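Local coordinates for ABC sugar (Ribose) transporter, periplasmic substrate-binding subunit (Rhodobacter sphaeroides, PDB 3L49), which probably binds a sugar in the periplasm as the substrate-binding subunit of an ABC transporter, for delivery to its membrane partners, at residues Leu21-Tyr24 with Gln25-Ala29; Gly70-Asp73 with Val74-Trp78; Asn102-Ser105 with Asn106-Ser109; Val259-Leu263 with Ala264-Val268. All coordinates share one frame; numbering follows the deposited sequence.

Interaction 1 of 4, residues Leu21-Tyr24 with Gln25-Ala29; sequences LKAY and QAQIA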
ATOM      1  N   LEU A  21       1.066  -8.200   6.825  1.00 27.93           N
ATOM      2  CA  LEU A  21       1.170  -9.049   8.000  1.00 29.90           C
ATOM      3  C   LEU A  21       1.211  -8.221   9.280  1.00 32.42           C
ATOM      4  O   LEU A  21       0.532  -8.557  10.251  1.00 40.36           O
ATOM      5  CB  LEU A  21       2.379  -9.988   7.908  1.00 28.87           C
ATOM      6  CG  LEU A  21       2.599 -10.902   9.127  1.00 36.73           C
ATOM      7  CD1 LEU A  21       1.461 -11.898   9.279  1.00 34.23           C
ATOM      8  CD2 LEU A  21       3.954 -11.616   9.080  1.00 25.07           C
ATOM      9  N   LYS A  22       1.986  -7.135   9.262  1.00 29.26           N
ATOM     10  CA  LYS A  22       2.052  -6.192  10.390  1.00 31.80           C
ATOM     11  C   LYS A  22       0.705  -5.552  10.749  1.00 28.49           C
ATOM     12  O   LYS A  22       0.375  -5.451  11.929  1.00 14.86           O
ATOM     13  CB  LYS A  22       3.097  -5.097  10.140  1.00 35.82           C
ATOM     14  CG  LYS A  22       4.398  -5.234  10.930  1.00 45.42           C
ATOM     15  CD  LYS A  22       5.282  -6.379  10.447  1.00 66.10           C
ATOM     16  CE  LYS A  22       6.759  -6.103  10.721  1.00 70.31           C
ATOM     17  NZ  LYS A  22       7.295  -5.001   9.860  1.00 55.33           N
ATOM     18  N   ALA A  23      -0.062  -5.135   9.739  1.00 21.49           N
ATOM     19  CA  ALA A  23      -1.358  -4.501   9.965  1.00 20.74           C
ATOM     20  C   ALA A  23      -2.388  -5.491  10.524  1.00 27.35           C
ATOM     21  O   ALA A  23      -3.153  -5.173  11.447  1.00 22.95           O
ATOM     22  CB  ALA A  23      -1.862  -3.882   8.669  1.00 23.29           C
ATOM     23  N   TYR A  24      -2.380  -6.694   9.949  1.00 32.73           N
ATOM     24  CA  TYR A  24      -3.287  -7.785  10.294  1.00 26.11           C
ATOM     25  C   TYR A  24      -3.063  -8.262  11.727  1.00 24.51           C
ATOM     26  O   TYR A  24      -4.019  -8.440  12.483  1.00 26.19           O
ATOM     27  CB  TYR A  24      -3.055  -8.922   9.305  1.00 30.59           C
ATOM     28  CG  TYR A  24      -4.014 -10.088   9.354  1.00 30.68           C
ATOM     29  CD1 TYR A  24      -3.646 -11.288   9.956  1.00 35.43           C
ATOM     30  CD2 TYR A  24      -5.272 -10.010   8.753  1.00 40.28           C
ATOM     31  CE1 TYR A  24      -4.509 -12.374   9.976  1.00 38.43           C
ATOM     32  CE2 TYR A  24      -6.146 -11.092   8.772  1.00 32.12           C
ATOM     33  CZ  TYR A  24      -5.752 -12.269   9.385  1.00 34.28           C
ATOM     34  OH  TYR A  24      -6.594 -13.350   9.410  1.00 50.14           O
ATOM     35  N   GLN A  25      -1.794  -8.436  12.088  1.00 24.54           N
ATOM     36  CA  GLN A  25      -1.389  -8.890  13.417  1.00 33.76           C
ATOM     37  C   GLN A  25      -1.722  -7.856  14.486  1.00 37.42           C
ATOM     38  O   GLN A  25      -2.105  -8.217  15.602  1.00 24.88           O
ATOM     39  CB  GLN A  25       0.115  -9.117  13.438  1.00 40.78           C
ATOM     40  CG  GLN A  25       0.557 -10.410  14.053  1.00 52.24           C
ATOM     41  CD  GLN A  25       1.026 -11.395  13.006  1.00 64.71           C
ATOM     42  OE1 GLN A  25       2.214 -11.453  12.677  1.00 55.60           O
ATOM     43  NE2 GLN A  25       0.091 -12.166  12.459  1.00 79.90           N
ATOM     44  N   ALA A  26      -1.553  -6.575  14.134  1.00 39.53           N
ATOM     45  CA  ALA A  26      -1.808  -5.445  15.035  1.00 33.78           C
ATOM     46  C   ALA A  26      -3.284  -5.323  15.401  1.00 32.00           C
ATOM     47  O   ALA A  26      -3.618  -4.989  16.543  1.00 26.84           O
ATOM     48  CB  ALA A  26      -1.316  -4.154  14.416  1.00 25.49           C
ATOM     49  N   GLN A  27      -4.147  -5.584  14.416  1.00 22.61           N
ATOM     50  CA  GLN A  27      -5.587  -5.632  14.621  1.00 19.98           C
ATOM     51  C   GLN A  27      -5.987  -6.724  15.607  1.00 23.83           C
ATOM     52  O   GLN A  27      -6.703  -6.449  16.570  1.00 27.62           O
ATOM     53  CB  GLN A  27      -6.323  -5.833  13.294  1.00 17.37           C
ATOM     54  CG  GLN A  27      -6.439  -4.579  12.463  1.00 22.08           C
ATOM     55  CD  GLN A  27      -6.752  -4.884  11.017  1.00 19.82           C
ATOM     56  OE1 GLN A  27      -7.897  -5.105  10.657  1.00 30.07           O
ATOM     57  NE2 GLN A  27      -5.727  -4.904  10.182  1.00 29.78           N
ATOM     58  N   ILE A  28      -5.505  -7.945  15.365  1.00 25.92           N
ATOM     59  CA  ILE A  28      -5.784  -9.099  16.223  1.00 22.20           C
ATOM     60  C   ILE A  28      -5.342  -8.812  17.652  1.00 25.55           C
ATOM     61  O   ILE A  28      -6.123  -8.990  18.595  1.00 36.80           O
ATOM     62  CB  ILE A  28      -5.101 -10.391  15.690  1.00 23.92           C
ATOM     63  CG1 ILE A  28      -5.690 -10.809  14.337  1.00 17.26           C
ATOM     64  CG2 ILE A  28      -5.225 -11.553  16.687  1.00 23.01           C
ATOM     65  CD1 ILE A  28      -4.873 -11.899  13.617  1.00 23.65           C
ATOM     66  N   ALA A  29      -4.101  -8.334  17.788  1.00 24.94           N
ATOM     67  CA  ALA A  29      -3.485  -8.021  19.082  1.00 28.32           C
ATOM     68  C   ALA A  29      -4.265  -6.973  19.870  1.00 33.10           C
ATOM     69  O   ALA A  29      -4.432  -7.104  21.085  1.00 28.09           O
ATOM     70  CB  ALA A  29      -2.047  -7.560  18.884  1.00 24.45           C
TER

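Interaction 2 of 4, residues Gly70-Asp73 with Val74-Trp78; sequences GNLD and VLNPW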
ATOM      1  N   GLY A  70      -7.283  -4.741  -0.862  1.00 38.24           N
ATOM      2  CA  GLY A  70      -8.030  -5.435  -1.898  1.00 42.34           C
ATOM      3  C   GLY A  70      -8.636  -4.503  -2.926  1.00 47.82           C
ATOM      4  O   GLY A  70      -8.534  -3.278  -2.811  1.00 46.84           O
ATOM      5  N   ASN A  71      -9.269  -5.099  -3.932  1.00 53.65           N
ATOM      6  CA  ASN A  71      -9.901  -4.355  -5.016  1.00 54.82           C
ATOM      7  C   ASN A  71     -11.287  -3.877  -4.629  1.00 51.46           C
ATOM      8  O   ASN A  71     -12.150  -4.683  -4.272  1.00 40.15           O
ATOM      9  CB  ASN A  71      -9.976  -5.213  -6.276  1.00 56.13           C
ATOM     10  CG  ASN A  71      -8.717  -5.134  -7.119  1.00 61.27           C
ATOM     11  OD1 ASN A  71      -8.799  -5.135  -8.343  1.00 74.15           O
ATOM     12  ND2 ASN A  71      -7.550  -5.061  -6.478  1.00 45.57           N
ATOM     13  N   LEU A  72     -11.478  -2.560  -4.712  1.00 57.15           N
ATOM     14  CA  LEU A  72     -12.721  -1.895  -4.310  1.00 55.76           C
ATOM     15  C   LEU A  72     -13.906  -2.303  -5.186  1.00 50.25           C
ATOM     16  O   LEU A  72     -14.995  -2.576  -4.674  1.00 45.32           O
ATOM     17  CB  LEU A  72     -12.553  -0.367  -4.362  1.00 52.41           C
ATOM     18  CG  LEU A  72     -13.136   0.556  -3.276  1.00 53.66           C
ATOM     19  CD1 LEU A  72     -13.696   1.824  -3.917  1.00 52.71           C
ATOM     20  CD2 LEU A  72     -14.199  -0.105  -2.398  1.00 58.69           C
ATOM     21  N   ASP A  73     -13.677  -2.346  -6.499  1.00 51.73           N
ATOM     22  CA  ASP A  73     -14.724  -2.650  -7.478  1.00 51.48           C
ATOM     23  C   ASP A  73     -15.343  -4.025  -7.259  1.00 47.36           C
ATOM     24  O   ASP A  73     -16.555  -4.187  -7.404  1.00 51.15           O
ATOM     25  CB  ASP A  73     -14.204  -2.491  -8.920  1.00 57.05           C
ATOM     26  CG  ASP A  73     -13.002  -3.388  -9.232  1.00 72.55           C
ATOM     27  OD1 ASP A  73     -12.226  -3.730  -8.309  1.00 70.29           O
ATOM     28  OD2 ASP A  73     -12.835  -3.743 -10.421  1.00 81.91           O
ATOM     29  N   VAL A  74     -14.509  -4.994  -6.881  1.00 37.89           N
ATOM     30  CA  VAL A  74     -14.962  -6.339  -6.553  1.00 39.89           C
ATOM     31  C   VAL A  74     -15.734  -6.330  -5.229  1.00 39.62           C
ATOM     32  O   VAL A  74     -16.809  -6.936  -5.117  1.00 38.95           O
ATOM     33  CB  VAL A  74     -13.777  -7.348  -6.481  1.00 42.13           C
ATOM     34  CG1 VAL A  74     -14.293  -8.782  -6.352  1.00 40.53           C
ATOM     35  CG2 VAL A  74     -12.878  -7.227  -7.710  1.00 35.06           C
ATOM     36  N   LEU A  75     -15.188  -5.619  -4.246  1.00 38.80           N
ATOM     37  CA  LEU A  75     -15.738  -5.590  -2.891  1.00 36.24           C
ATOM     38  C   LEU A  75     -17.050  -4.825  -2.740  1.00 34.08           C
ATOM     39  O   LEU A  75     -17.900  -5.235  -1.947  1.00 39.58           O
ATOM     40  CB  LEU A  75     -14.694  -5.045  -1.907  1.00 42.72           C
ATOM     41  CG  LEU A  75     -13.790  -5.984  -1.092  1.00 40.32           C
ATOM     42  CD1 LEU A  75     -13.706  -7.420  -1.628  1.00 50.12           C
ATOM     43  CD2 LEU A  75     -12.407  -5.362  -0.965  1.00 45.87           C
ATOM     44  N   ASN A  76     -17.211  -3.738  -3.498  1.00 33.81           N
ATOM     45  CA  ASN A  76     -18.367  -2.819  -3.364  1.00 39.13           C
ATOM     46  C   ASN A  76     -19.753  -3.428  -3.057  1.00 42.39           C
ATOM     47  O   ASN A  76     -20.363  -3.045  -2.046  1.00 41.03           O
ATOM     48  CB  ASN A  76     -18.455  -1.835  -4.543  1.00 39.56           C
ATOM     49  CG  ASN A  76     -17.617  -0.594  -4.335  1.00 47.91           C
ATOM     50  OD1 ASN A  76     -17.534  -0.058  -3.226  1.00 42.75           O
ATOM     51  ND2 ASN A  76     -16.995  -0.118  -5.412  1.00 50.34           N
ATOM     52  N   PRO A  77     -20.239  -4.393  -3.892  1.00 45.44           N
ATOM     53  CA  PRO A  77     -21.566  -4.966  -3.591  1.00 39.89           C
ATOM     54  C   PRO A  77     -21.612  -5.748  -2.281  1.00 38.73           C
ATOM     55  O   PRO A  77     -22.674  -5.864  -1.675  1.00 40.48           O
ATOM     56  CB  PRO A  77     -21.822  -5.923  -4.763  1.00 39.43           C
ATOM     57  CG  PRO A  77     -20.857  -5.515  -5.829  1.00 50.15           C
ATOM     58  CD  PRO A  77     -19.660  -5.011  -5.108  1.00 39.46           C
ATOM     59  N   TRP A  78     -20.464  -6.271  -1.854  1.00 40.29           N
ATOM     60  CA  TRP A  78     -20.386  -7.055  -0.620  1.00 41.54           C
ATOM     61  C   TRP A  78     -20.261  -6.157   0.597  1.00 37.33           C
ATOM     62  O   TRP A  78     -20.783  -6.479   1.666  1.00 40.07           O
ATOM     63  CB  TRP A  78     -19.267  -8.102  -0.718  1.00 42.67           C
ATOM     64  CG  TRP A  78     -19.584  -9.063  -1.818  1.00 48.24           C
ATOM     65  CD1 TRP A  78     -19.046  -9.083  -3.076  1.00 43.56           C
ATOM     66  CD2 TRP A  78     -20.585 -10.094  -1.792  1.00 47.18           C
ATOM     67  NE1 TRP A  78     -19.629 -10.079  -3.822  1.00 47.59           N
ATOM     68  CE2 TRP A  78     -20.580 -10.711  -3.060  1.00 52.11           C
ATOM     69  CE3 TRP A  78     -21.475 -10.563  -0.813  1.00 52.57           C
ATOM     70  CZ2 TRP A  78     -21.425 -11.784  -3.374  1.00 51.38           C
ATOM     71  CZ3 TRP A  78     -22.319 -11.623  -1.128  1.00 46.74           C
ATOM     72  CH2 TRP A  78     -22.286 -12.219  -2.399  1.00 47.79           C
TER

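Interaction 3 of 4, residues Asn102-Ser105 with Asn106-Ser109; sequences NTTS and NNYS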
ATOM      1  N   ASN A 102     -11.955   5.135   7.913  1.00 17.21           N
ATOM      2  CA  ASN A 102     -10.834   4.535   7.221  1.00 20.04           C
ATOM      3  C   ASN A 102      -9.536   4.936   7.901  1.00 23.96           C
ATOM      4  O   ASN A 102      -9.143   6.092   7.822  1.00 28.82           O
ATOM      5  CB  ASN A 102     -10.812   4.985   5.757  1.00 23.23           C
ATOM      6  CG  ASN A 102      -9.644   4.400   4.989  1.00 24.42           C
ATOM      7  OD1 ASN A 102      -9.384   3.197   5.048  1.00 43.76           O
ATOM      8  ND2 ASN A 102      -8.936   5.248   4.261  1.00 23.76           N
ATOM      9  N   THR A 103      -8.884   3.992   8.579  1.00 26.54           N
ATOM     10  CA  THR A 103      -7.563   4.237   9.156  1.00 17.70           C
ATOM     11  C   THR A 103      -6.492   3.914   8.110  1.00 18.65           C
ATOM     12  O   THR A 103      -6.560   2.885   7.457  1.00 19.52           O
ATOM     13  CB  THR A 103      -7.344   3.441  10.469  1.00 25.49           C
ATOM     14  OG1 THR A 103      -8.379   3.776  11.404  1.00 30.50           O
ATOM     15  CG2 THR A 103      -5.995   3.782  11.096  1.00 23.57           C
ATOM     16  N   THR A 104      -5.514   4.803   7.955  1.00 22.73           N
ATOM     17  CA  THR A 104      -4.599   4.772   6.811  1.00 27.47           C
ATOM     18  C   THR A 104      -3.410   5.710   7.057  1.00 22.07           C
ATOM     19  O   THR A 104      -3.154   6.080   8.189  1.00 26.07           O
ATOM     20  CB  THR A 104      -5.363   5.142   5.493  1.00 28.13           C
ATOM     21  OG1 THR A 104      -4.502   5.019   4.352  1.00 31.66           O
ATOM     22  CG2 THR A 104      -5.969   6.557   5.566  1.00 25.32           C
ATOM     23  N   SER A 105      -2.683   6.069   5.998  1.00 23.31           N
ATOM     24  CA  SER A 105      -1.667   7.114   6.038  1.00 17.92           C
ATOM     25  C   SER A 105      -2.096   8.248   5.124  1.00 24.83           C
ATOM     26  O   SER A 105      -3.101   8.130   4.416  1.00 34.91           O
ATOM     27  CB  SER A 105      -0.322   6.573   5.569  1.00 21.57           C
ATOM     28  OG  SER A 105       0.200   5.642   6.493  1.00 30.29           O
ATOM     29  N   ASN A 106      -1.342   9.346   5.133  1.00 20.25           N
ATOM     30  CA  ASN A 106      -1.636  10.454   4.237  1.00 21.25           C
ATOM     31  C   ASN A 106      -0.989  10.187   2.893  1.00 24.72           C
ATOM     32  O   ASN A 106       0.147  10.583   2.635  1.00 23.20           O
ATOM     33  CB  ASN A 106      -1.179  11.792   4.816  1.00 21.81           C
ATOM     34  CG  ASN A 106      -1.715  12.987   4.032  1.00 30.66           C
ATOM     35  OD1 ASN A 106      -2.199  12.848   2.906  1.00 30.79           O
ATOM     36  ND2 ASN A 106      -1.629  14.171   4.630  1.00 27.92           N
ATOM     37  N   ASN A 107      -1.747   9.534   2.028  1.00 27.81           N
ATOM     38  CA  ASN A 107      -1.219   9.049   0.758  1.00 33.61           C
ATOM     39  C   ASN A 107      -1.085  10.144  -0.273  1.00 30.37           C
ATOM     40  O   ASN A 107      -0.375   9.987  -1.270  1.00 27.79           O
ATOM     41  CB  ASN A 107      -2.047   7.866   0.262  1.00 25.61           C
ATOM     42  CG  ASN A 107      -1.759   6.620   1.058  1.00 20.77           C
ATOM     43  OD1 ASN A 107      -0.687   6.034   0.920  1.00 38.41           O
ATOM     44  ND2 ASN A 107      -2.687   6.227   1.935  1.00 19.26           N
ATOM     45  N   TYR A 108      -1.751  11.261   0.019  1.00 31.63           N
ATOM     46  CA  TYR A 108      -1.704  12.484  -0.773  1.00 28.07           C
ATOM     47  C   TYR A 108      -0.356  13.184  -0.629  1.00 27.39           C
ATOM     48  O   TYR A 108       0.246  13.570  -1.625  1.00 31.07           O
ATOM     49  CB  TYR A 108      -2.820  13.428  -0.326  1.00 24.74           C
ATOM     50  CG  TYR A 108      -4.216  12.861  -0.459  1.00 30.03           C
ATOM     51  CD1 TYR A 108      -4.821  12.178   0.600  1.00 33.60           C
ATOM     52  CD2 TYR A 108      -4.936  13.018  -1.637  1.00 22.41           C
ATOM     53  CE1 TYR A 108      -6.102  11.664   0.479  1.00 24.25           C
ATOM     54  CE2 TYR A 108      -6.207  12.506  -1.765  1.00 18.65           C
ATOM     55  CZ  TYR A 108      -6.789  11.836  -0.708  1.00 26.26           C
ATOM     56  OH  TYR A 108      -8.070  11.340  -0.849  1.00 26.78           O
ATOM     57  N   SER A 109       0.097  13.350   0.616  1.00 28.23           N
ATOM     58  CA  SER A 109       1.420  13.903   0.926  1.00 28.72           C
ATOM     59  C   SER A 109       2.495  12.929   0.468  1.00 26.85           C
ATOM     60  O   SER A 109       3.420  13.312  -0.249  1.00 23.26           O
ATOM     61  CB  SER A 109       1.585  14.148   2.438  1.00 27.53           C
ATOM     62  OG  SER A 109       0.649  15.083   2.938  1.00 40.44           O
TER
HETATM   63  O   HOH W   1      -1.729   3.693   3.660  1.00 23.92           O

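Interaction 4 of 4, residues Val259-Leu263 with Ala264-Val268; sequences VARHL and AGQEV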
ATOM      1  N   VAL A 259     -13.056   1.356  16.053  1.00 28.22           N
ATOM      2  CA  VAL A 259     -14.127   0.400  16.330  1.00 29.36           C
ATOM      3  C   VAL A 259     -14.590   0.506  17.788  1.00 28.09           C
ATOM      4  O   VAL A 259     -15.777   0.676  18.065  1.00 33.32           O
ATOM      5  CB  VAL A 259     -13.690  -1.060  16.039  1.00 28.28           C
ATOM      6  CG1 VAL A 259     -14.823  -2.025  16.330  1.00 37.57           C
ATOM      7  CG2 VAL A 259     -13.240  -1.217  14.600  1.00 17.63           C
ATOM      8  N   ALA A 260     -13.636   0.426  18.710  1.00 33.26           N
ATOM      9  CA  ALA A 260     -13.919   0.466  20.142  1.00 31.23           C
ATOM     10  C   ALA A 260     -14.555   1.786  20.583  1.00 33.64           C
ATOM     11  O   ALA A 260     -15.342   1.808  21.523  1.00 27.34           O
ATOM     12  CB  ALA A 260     -12.650   0.197  20.929  1.00 26.13           C
ATOM     13  N   ARG A 261     -14.217   2.874  19.890  1.00 38.20           N
ATOM     14  CA  ARG A 261     -14.765   4.193  20.191  1.00 43.71           C
ATOM     15  C   ARG A 261     -16.222   4.254  19.765  1.00 35.13           C
ATOM     16  O   ARG A 261     -17.080   4.669  20.536  1.00 34.32           O
ATOM     17  CB  ARG A 261     -13.969   5.289  19.475  1.00 46.94           C
ATOM     18  CG  ARG A 261     -13.766   6.543  20.289  1.00 55.05           C
ATOM     19  CD  ARG A 261     -13.099   7.653  19.484  1.00 52.00           C
ATOM     20  NE  ARG A 261     -12.549   8.681  20.367  1.00 65.84           N
ATOM     21  CZ  ARG A 261     -13.239   9.693  20.889  1.00 75.16           C
ATOM     22  NH1 ARG A 261     -14.530   9.850  20.621  1.00 86.08           N
ATOM     23  NH2 ARG A 261     -12.630  10.562  21.685  1.00 82.88           N
ATOM     24  N   HIS A 262     -16.478   3.814  18.536  1.00 39.27           N
ATOM     25  CA  HIS A 262     -17.804   3.805  17.929  1.00 40.48           C
ATOM     26  C   HIS A 262     -18.821   2.981  18.726  1.00 42.85           C
ATOM     27  O   HIS A 262     -19.981   3.385  18.881  1.00 44.47           O
ATOM     28  CB  HIS A 262     -17.698   3.262  16.506  1.00 39.52           C
ATOM     29  CG  HIS A 262     -19.018   3.048  15.836  1.00 44.76           C
ATOM     30  ND1 HIS A 262     -19.738   4.077  15.270  1.00 50.82           N
ATOM     31  CD2 HIS A 262     -19.748   1.925  15.640  1.00 44.81           C
ATOM     32  CE1 HIS A 262     -20.857   3.597  14.755  1.00 46.79           C
ATOM     33  NE2 HIS A 262     -20.886   2.295  14.965  1.00 43.60           N
ATOM     34  N   LEU A 263     -18.374   1.834  19.230  1.00 28.77           N
ATOM     35  CA  LEU A 263     -19.254   0.914  19.938  1.00 32.35           C
ATOM     36  C   LEU A 263     -19.563   1.404  21.350  1.00 36.94           C
ATOM     37  O   LEU A 263     -20.585   1.040  21.934  1.00 41.64           O
ATOM     38  CB  LEU A 263     -18.662  -0.502  19.944  1.00 27.48           C
ATOM     39  CG  LEU A 263     -18.597  -1.229  18.593  1.00 24.35           C
ATOM     40  CD1 LEU A 263     -17.808  -2.517  18.694  1.00 12.80           C
ATOM     41  CD2 LEU A 263     -19.985  -1.499  18.022  1.00 29.69           C
ATOM     42  N   ALA A 264     -18.684   2.242  21.890  1.00 36.60           N
ATOM     43  CA  ALA A 264     -18.931   2.914  23.158  1.00 40.89           C
ATOM     44  C   ALA A 264     -19.752   4.201  22.966  1.00 41.39           C
ATOM     45  O   ALA A 264     -19.797   5.045  23.860  1.00 42.87           O
ATOM     46  CB  ALA A 264     -17.611   3.212  23.870  1.00 38.25           C
ATOM     47  N   GLY A 265     -20.399   4.336  21.806  1.00 42.32           N
ATOM     48  CA  GLY A 265     -21.248   5.486  21.481  1.00 35.56           C
ATOM     49  C   GLY A 265     -20.518   6.817  21.358  1.00 42.40           C
ATOM     50  O   GLY A 265     -21.049   7.864  21.726  1.00 44.73           O
ATOM     51  N   GLN A 266     -19.297   6.781  20.840  1.00 43.27           N
ATOM     52  CA  GLN A 266     -18.480   7.983  20.767  1.00 46.11           C
ATOM     53  C   GLN A 266     -18.232   8.417  19.337  1.00 43.86           C
ATOM     54  O   GLN A 266     -18.401   7.630  18.400  1.00 45.07           O
ATOM     55  CB  GLN A 266     -17.161   7.791  21.510  1.00 46.36           C
ATOM     56  CG  GLN A 266     -17.314   7.717  23.017  1.00 51.91           C
ATOM     57  CD  GLN A 266     -16.004   7.434  23.724  1.00 62.17           C
ATOM     58  OE1 GLN A 266     -14.923   7.705  23.196  1.00 64.92           O
ATOM     59  NE2 GLN A 266     -16.093   6.891  24.934  1.00 54.88           N
ATOM     60  N   GLU A 267     -17.853   9.683  19.179  1.00 48.91           N
ATOM     61  CA  GLU A 267     -17.630  10.248  17.857  1.00 56.79           C
ATOM     62  C   GLU A 267     -16.305   9.817  17.266  1.00 51.34           C
ATOM     63  O   GLU A 267     -15.247   9.966  17.880  1.00 54.75           O
ATOM     64  CB  GLU A 267     -17.777  11.775  17.846  1.00 63.70           C
ATOM     65  CG  GLU A 267     -19.240  12.257  17.787  1.00 79.70           C
ATOM     66  CD  GLU A 267     -19.871  12.190  16.387  1.00 85.52           C
ATOM     67  OE1 GLU A 267     -19.752  11.154  15.689  1.00 77.41           O
ATOM     68  OE2 GLU A 267     -20.515  13.184  15.989  1.00 88.37           O
ATOM     69  N   VAL A 268     -16.398   9.250  16.072  1.00 45.06           N
ATOM     70  CA  VAL A 268     -15.255   8.770  15.329  1.00 40.91           C
ATOM     71  C   VAL A 268     -15.171   9.629  14.074  1.00 34.04           C
ATOM     72  O   VAL A 268     -16.184   9.888  13.429  1.00 38.12           O
ATOM     73  CB  VAL A 268     -15.420   7.258  14.982  1.00 43.03           C
ATOM     74  CG1 VAL A 268     -14.296   6.751  14.102  1.00 44.17           C
ATOM     75  CG2 VAL A 268     -15.480   6.426  16.250  1.00 47.06           C
TER

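Interaction 1 of 4, residues Leu21-Tyr24 with Gln25-Ala29
Helix 18-33 is the crossover helix of a beta-alpha-beta unit, running between strands 7-12 and 37-42, and Ala23 and Gln27 meet on it one turn apart. The carbonyl oxygen of Ala23 is gripped twice by Gln27. The backbone N makes the ordinary helical bond to Ala23 O at 3.2 Å, while the amide NE2 reaches back to the same oxygen at 2.9 Å. The two donors come from opposite faces of the carbonyl; NE2 stands 67° out of its plane, well off any lone pair. CG of Gln27 lies beside the backbone N (chi1 -78°), which starts the chain back toward the preceding turn. NE2 also donates to Gln68 OE1 at the end of strand 64-68, so glutamine suits this buried place by sharing one amide between its own helix and the sheet. A leucine here would probably leave Gln68 OE1 without this donor and Ala23 O with one bond fewer. Ala23 itself is small enough to be buried against Gln68, its side chain about 8 Å from an unidentified bound ligand. On a neighbouring face the Tyr24 ring and Ile28 make an apolar contact, both packed on Ile10 and Ala40 of the flanking strands. Toward solvent, Gln25 bends at chi2 (106°) and brings its amide obliquely across the end of Leu21, whose CD1 is 3.5 Å from Gln25 NE2. On the side facing the strands, the tip of Ile28 meets the tyrosine ring obliquely, its CD1 3.7 Å from Tyr24 CE1, and its CG1 rests 3.4 Å from Tyr24 O.

Interaction 2 of 4, residues Gly70-Asp73 with Val74-Trp78
Asn76 folds back over Leu72, one turn earlier, and its atoms can be followed outward. CB sits 3.5 Å from Leu72 O, the oxygen that takes the bond from Asn76 N at 2.8 Å, nearly along the C=O axis. CG comes a little closer to that oxygen, and the amide then splits: OD1 lies against the Leu72 methyl CD2 at 3.4 Å, while ND2 stays 3.3 Å from Leu72 O at an angle too poor for a hydrogen bond. CG beside the backbone N (chi1 -86°) keeps the amide over that turn. With an alanine here, one side of Leu72 would probably lose its cover, and the contacts to Thr96 and His98 would go. Pro77 has no N-H for Asp73 O, one turn earlier, and the helix kinks here; its CD lies 3.9 Å from that oxygen. Asn71 holds the N-cap position without a capping bond. Its OD1 bonds Ser136 OG instead, while its CB touches Val74 CG2. Gly70 has a positive phi that disfavours a side chain, and a CB would crowd Leu75 CD2. This is the loop and first turn of the crossover helix in the beta-alpha-beta unit 64-92, typical of a Rossmann-like lobe of periplasmic binding proteins.

Interaction 3 of 4, residues Asn102-Ser105 with Asn106-Ser109
Water 1 is held from both sides of the junction between strand and helix: its oxygen accepts from Asn107 ND2 at 3.2 Å and, weakly, from Ser105 N at 3.5 Å. The amide reaches back because CG of Asn107 lies beside its own backbone N (chi1 -74°), so ND2 turns to the strand end, 3.3 Å from Thr104 OG1. The other end of that amide is occupied too, OD1 accepting from Arg143 NE, which fixes which way round it sits and turns ND2 to the water. Asparagine suits this buried place by offering an acceptor and a donor on one flat group. Thr104 OG1 has its own hydrogen bond with Asp93 OD1. Between the two elements the chain bends at Asn106, the centre of an inverse gamma turn. The same residue is the N-cap of helix 107-122: its OD1 accepts from Ser109 N at 3.3 Å, nearly straight (166°) but with the donor standing 69° out of the carbonyl plane, and weakly from Tyr108 N. A short side chain with a carbonyl is the classic choice here, since it satisfies N-H groups that the first turn leaves without backbone acceptors. The side chain of Asn107 is about 6 Å from an unidentified bound ligand, consistent with a place at the cleft. Strand 101-105 belongs to one lobe and helix 107-122 leads into the other, so the chain passes here between lobes, one of the hinge crossings of this fold; Ser105 OG bonds Gln246 just before helix 248-263, while Asn107 packs on Val139 and Ile142 of helix 138-152.

Interaction 4 of 4, residues Val259-Leu263 with Ala264-Val268
The guanidinium of Arg261, at the Schellman motif that ends helix 248-263, has the amide oxygen of Gln266 over one face, OE1 standing 3.3 Å above the plane and offset toward the rim, while Glu267 N lies in plane at its edge. Guanidinium and amide planes are steeply turned, 79° apart. Arg261 NH1 and Gln266 OE1 are badly angled for a hydrogen bond, so the amide touches the group from above without being gripped by it; the proximity of OE1 to the cation is still likely to be mildly favourable. Backbone oxygen Glu267 O comes 2.8 Å from Arg261 NH1. Within the motif Gln266 N bonds Arg261 O at 3.1 Å, and Gly265 N bonds His262 O, approaching from above that carbonyl's plane. Gly265 is the C-prime residue, and its positive phi is why glycine fits: other residues adopt this turn at a cost. The motif also brings together the aliphatic parts of Arg261 and Gln266, Arg261 CG being 3.8 Å from Gln266 CB. An arginine suits this surface site, since its long stem can pack on the returning chain while its charged end lies beside Gln266 OE1 and Glu267 O. On the inner side Leu263 rests on Ile8. After the turn the chain doubles back, and one methyl of Val268 packs over the last helical turn, its CG2 3.7 Å from Arg261 CB and 3.6 Å from His262 N.

The four contacts follow one another along the chain and report on different parts of one two-lobed, Rossmann-like architecture. Interactions 1 and 2 lie on crossover helices 18-33 and 72-84 of the same lobe, their centres 22 Å apart and nearest atoms about 11 Å apart. Interaction 3 is where strand 101-105 leaves that lobe for helix 107-122. Interaction 4 closes helix 248-263 at the surface and turns the chain toward strand 271-280, which pairs beside 101-105; its centre is 21 Å from that of interaction 3. Interactions 1, 2 and 3 each come within 6 to 8 Å of an unidentified ligand, consistent with a binding cleft, whereas interaction 4 is peripheral.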